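Local coordinates for SAS-6 (Leishmania major, PDB 4CKM), which probably assembles into the ninefold cartwheel at the core of forming centrioles and basal bodies, here through its N-terminal head domain, at residues L109-D114 with P119-G124. Sequence-based numbering, arbitrary orientation.
Sequences LELLVD and PRYLVG
L111 and V113 share one partner, Y121; the closer touch is that of the leucine's CD2 methyl, 4.0 Å from CE2 of the tyrosine ring, and these two side chains meet at a slant. Nearer the Y121 backbone, V113 adds a looser touch, its CG2 methyl standing 4.5 Å from CD2 of Y121. The contact illustrates how a single aromatic residue can bridge a loop and the helix that follows it. Y121 points from the first turns of helix 117-130 back across the connection, and even the closest backbones, those of V113 and Y121, remain 8.2 Å apart from CA to CA, a distance spanned by side chains alone. In L111, CG sits opposite the carbonyl carbon (chi1 -70°), which directs the branched end toward the phenol. It also packs on Y102 and F105 of helix 102-109, so the leucine joins both helices of the pair.

This helix-loop-helix belongs to the SAS-6 N-terminal head domain, related to the XRCC4 N-terminal fold, in which a mixed, strongly curved sheet is accompanied by helices. The loop begins at E110, whose positive phi of 57° closes helix 102-109 with a Schellman motif, and toward its far end D114 OD1 accepts a hydrogen bond from the backbone N of G117, where the next helix starts.

Packing is thinner toward D114, which is solvent-exposed and whose OD1 comes no closer than 6.8 Å to P119 CD. At the other end the loop meets a second subunit: F163 of the second subunit stacks on the ring of Y121, K164 of that subunit packs against L111 and Y121, and R156 of the same subunit forms a salt bridge with E110.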
ATOM      1  N   LEU A 109      -9.866   2.206  -2.143  1.00 36.91           N
ATOM      2  CA  LEU A 109      -9.017   1.116  -1.642  1.00 35.71           C
ATOM      3  C   LEU A 109      -8.844  -0.076  -2.613  1.00 36.08           C
ATOM      4  O   LEU A 109      -8.129  -1.054  -2.310  1.00 31.31           O
ATOM      5  CB  LEU A 109      -9.572   0.631  -0.311  1.00 36.92           C
ATOM      6  CG  LEU A 109      -9.549   1.670   0.814  1.00 39.17           C
ATOM      7  CD1 LEU A 109     -10.243   1.106   2.033  1.00 38.08           C
ATOM      8  CD2 LEU A 109      -8.115   2.042   1.157  1.00 42.84           C
ATOM      9  N   GLU A 110      -9.510  -0.010  -3.765  1.00 35.28           N
ATOM     10  CA  GLU A 110      -9.520  -1.111  -4.735  1.00 35.11           C
ATOM     11  C   GLU A 110     -10.024  -2.409  -4.126  1.00 31.93           C
ATOM     12  O   GLU A 110      -9.491  -3.495  -4.349  1.00 33.40           O
ATOM     13  CB  GLU A 110      -8.146  -1.265  -5.403  1.00 37.97           C
ATOM     14  CG  GLU A 110      -7.590   0.082  -5.872  1.00 44.85           C
ATOM     15  CD  GLU A 110      -6.602   0.015  -7.026  1.00 53.69           C
ATOM     16  OE1 GLU A 110      -6.529  -1.001  -7.760  1.00 66.29           O
ATOM     17  OE2 GLU A 110      -5.909   1.022  -7.229  1.00 59.44           O
ATOM     18  N   LEU A 111     -11.092  -2.304  -3.376  1.00 31.12           N
ATOM     19  CA  LEU A 111     -11.728  -3.491  -2.826  1.00 33.31           C
ATOM     20  C   LEU A 111     -12.540  -4.230  -3.892  1.00 35.91           C
ATOM     21  O   LEU A 111     -13.127  -3.607  -4.774  1.00 33.57           O
ATOM     22  CB  LEU A 111     -12.646  -3.074  -1.694  1.00 34.83           C
ATOM     23  CG  LEU A 111     -11.892  -2.588  -0.444  1.00 36.22           C
ATOM     24  CD1 LEU A 111     -12.847  -1.783   0.419  1.00 36.07           C
ATOM     25  CD2 LEU A 111     -11.331  -3.784   0.324  1.00 37.28           C
ATOM     26  N   LEU A 112     -12.563  -5.551  -3.804  1.00 37.44           N
ATOM     27  CA  LEU A 112     -13.332  -6.375  -4.716  1.00 41.25           C
ATOM     28  C   LEU A 112     -14.647  -6.819  -4.100  1.00 43.08           C
ATOM     29  O   LEU A 112     -15.583  -7.130  -4.818  1.00 54.71           O
ATOM     30  CB  LEU A 112     -12.523  -7.593  -5.142  1.00 42.55           C
ATOM     31  CG  LEU A 112     -11.281  -7.265  -5.984  1.00 45.84           C
ATOM     32  CD1 LEU A 112     -10.581  -8.550  -6.362  1.00 48.39           C
ATOM     33  CD2 LEU A 112     -11.614  -6.487  -7.250  1.00 49.92           C
ATOM     34  N   VAL A 113     -14.733  -6.808  -2.783  1.00 37.78           N
ATOM     35  CA  VAL A 113     -15.933  -7.235  -2.091  1.00 36.97           C
ATOM     36  C   VAL A 113     -16.977  -6.123  -1.986  1.00 36.93           C
ATOM     37  O   VAL A 113     -16.645  -4.938  -2.041  1.00 36.24           O
ATOM     38  CB  VAL A 113     -15.606  -7.729  -0.673  1.00 36.40           C
ATOM     39  CG1 VAL A 113     -14.801  -9.008  -0.757  1.00 36.93           C
ATOM     40  CG2 VAL A 113     -14.861  -6.675   0.134  1.00 34.69           C
ATOM     41  N   ASP A 114     -18.234  -6.521  -1.817  1.00 35.39           N
ATOM     42  CA  ASP A 114     -19.326  -5.570  -1.679  1.00 35.15           C
ATOM     43  C   ASP A 114     -19.508  -5.226  -0.204  1.00 36.95           C
ATOM     44  O   ASP A 114     -18.745  -5.691   0.652  1.00 32.01           O
ATOM     45  CB  ASP A 114     -20.612  -6.138  -2.286  1.00 36.08           C
ATOM     46  CG  ASP A 114     -21.088  -7.375  -1.583  1.00 39.02           C
ATOM     47  OD1 ASP A 114     -20.641  -7.673  -0.466  1.00 40.39           O
ATOM     48  OD2 ASP A 114     -21.914  -8.084  -2.172  1.00 47.84           O
ATOM     49  N   PRO A 119     -17.104  -6.235   5.913  1.00 42.26           N
ATOM     50  CA  PRO A 119     -16.829  -6.525   7.315  1.00 40.51           C
ATOM     51  C   PRO A 119     -16.472  -7.975   7.567  1.00 39.57           C
ATOM     52  O   PRO A 119     -15.687  -8.248   8.454  1.00 42.35           O
ATOM     53  CB  PRO A 119     -18.136  -6.151   8.026  1.00 40.73           C
ATOM     54  CG  PRO A 119     -19.182  -6.235   6.970  1.00 42.64           C
ATOM     55  CD  PRO A 119     -18.503  -5.820   5.700  1.00 42.68           C
ATOM     56  N   ARG A 120     -17.008  -8.895   6.789  1.00 39.87           N
ATOM     57  CA  ARG A 120     -16.610 -10.300   6.926  1.00 42.01           C
ATOM     58  C   ARG A 120     -15.123 -10.533   6.616  1.00 41.11           C
ATOM     59  O   ARG A 120     -14.431 -11.279   7.316  1.00 40.13           O
ATOM     60  CB  ARG A 120     -17.462 -11.185   6.023  1.00 46.23           C
ATOM     61  CG  ARG A 120     -18.758 -11.664   6.662  1.00 53.77           C
ATOM     62  CD  ARG A 120     -19.986 -10.875   6.248  1.00 57.58           C
ATOM     63  NE  ARG A 120     -21.093 -11.075   7.191  1.00 62.79           N
ATOM     64  CZ  ARG A 120     -22.064 -10.191   7.436  1.00 62.67           C
ATOM     65  NH1 ARG A 120     -22.106  -9.019   6.800  1.00 64.38           N
ATOM     66  NH2 ARG A 120     -23.000 -10.475   8.334  1.00 63.99           N
ATOM     67  N   TYR A 121     -14.656  -9.898   5.555  1.00 39.12           N
ATOM     68  CA  TYR A 121     -13.273  -9.986   5.132  1.00 42.91           C
ATOM     69  C   TYR A 121     -12.381  -9.410   6.216  1.00 40.79           C
ATOM     70  O   TYR A 121     -11.369  -9.986   6.597  1.00 41.06           O
ATOM     71  CB  TYR A 121     -13.112  -9.257   3.781  1.00 48.82           C
ATOM     72  CG  TYR A 121     -11.776  -8.579   3.502  1.00 56.08           C
ATOM     73  CD1 TYR A 121     -10.597  -9.324   3.399  1.00 57.74           C
ATOM     74  CD2 TYR A 121     -11.699  -7.182   3.280  1.00 58.54           C
ATOM     75  CE1 TYR A 121      -9.381  -8.705   3.113  1.00 60.28           C
ATOM     76  CE2 TYR A 121     -10.489  -6.559   3.007  1.00 57.29           C
ATOM     77  CZ  TYR A 121      -9.337  -7.327   2.917  1.00 58.51           C
ATOM     78  OH  TYR A 121      -8.132  -6.754   2.636  1.00 56.96           O
ATOM     79  N   LEU A 122     -12.788  -8.279   6.749  1.00 40.19           N
ATOM     80  CA  LEU A 122     -11.997  -7.606   7.736  1.00 38.90           C
ATOM     81  C   LEU A 122     -11.901  -8.482   8.972  1.00 38.71           C
ATOM     82  O   LEU A 122     -10.822  -8.670   9.539  1.00 38.55           O
ATOM     83  CB  LEU A 122     -12.658  -6.284   8.083  1.00 41.56           C
ATOM     84  CG  LEU A 122     -11.835  -5.309   8.901  1.00 43.41           C
ATOM     85  CD1 LEU A 122     -10.582  -4.897   8.138  1.00 45.73           C
ATOM     86  CD2 LEU A 122     -12.707  -4.115   9.221  1.00 43.91           C
ATOM     87  N   VAL A 123     -13.039  -9.024   9.376  1.00 35.44           N
ATOM     88  CA  VAL A 123     -13.103  -9.892  10.544  1.00 38.27           C
ATOM     89  C   VAL A 123     -12.231 -11.163  10.393  1.00 37.90           C
ATOM     90  O   VAL A 123     -11.572 -11.578  11.337  1.00 36.60           O
ATOM     91  CB  VAL A 123     -14.576 -10.222  10.877  1.00 38.49           C
ATOM     92  CG1 VAL A 123     -14.713 -11.407  11.819  1.00 37.59           C
ATOM     93  CG2 VAL A 123     -15.236  -8.994  11.493  1.00 39.80           C
ATOM     94  N   GLY A 124     -12.229 -11.766   9.214  1.00 35.70           N
ATOM     95  CA  GLY A 124     -11.401 -12.928   8.970  1.00 37.24           C
ATOM     96  C   GLY A 124      -9.940 -12.626   9.265  1.00 38.24           C
ATOM     97  O   GLY A 124      -9.281 -13.383   9.969  1.00 39.94           O
TER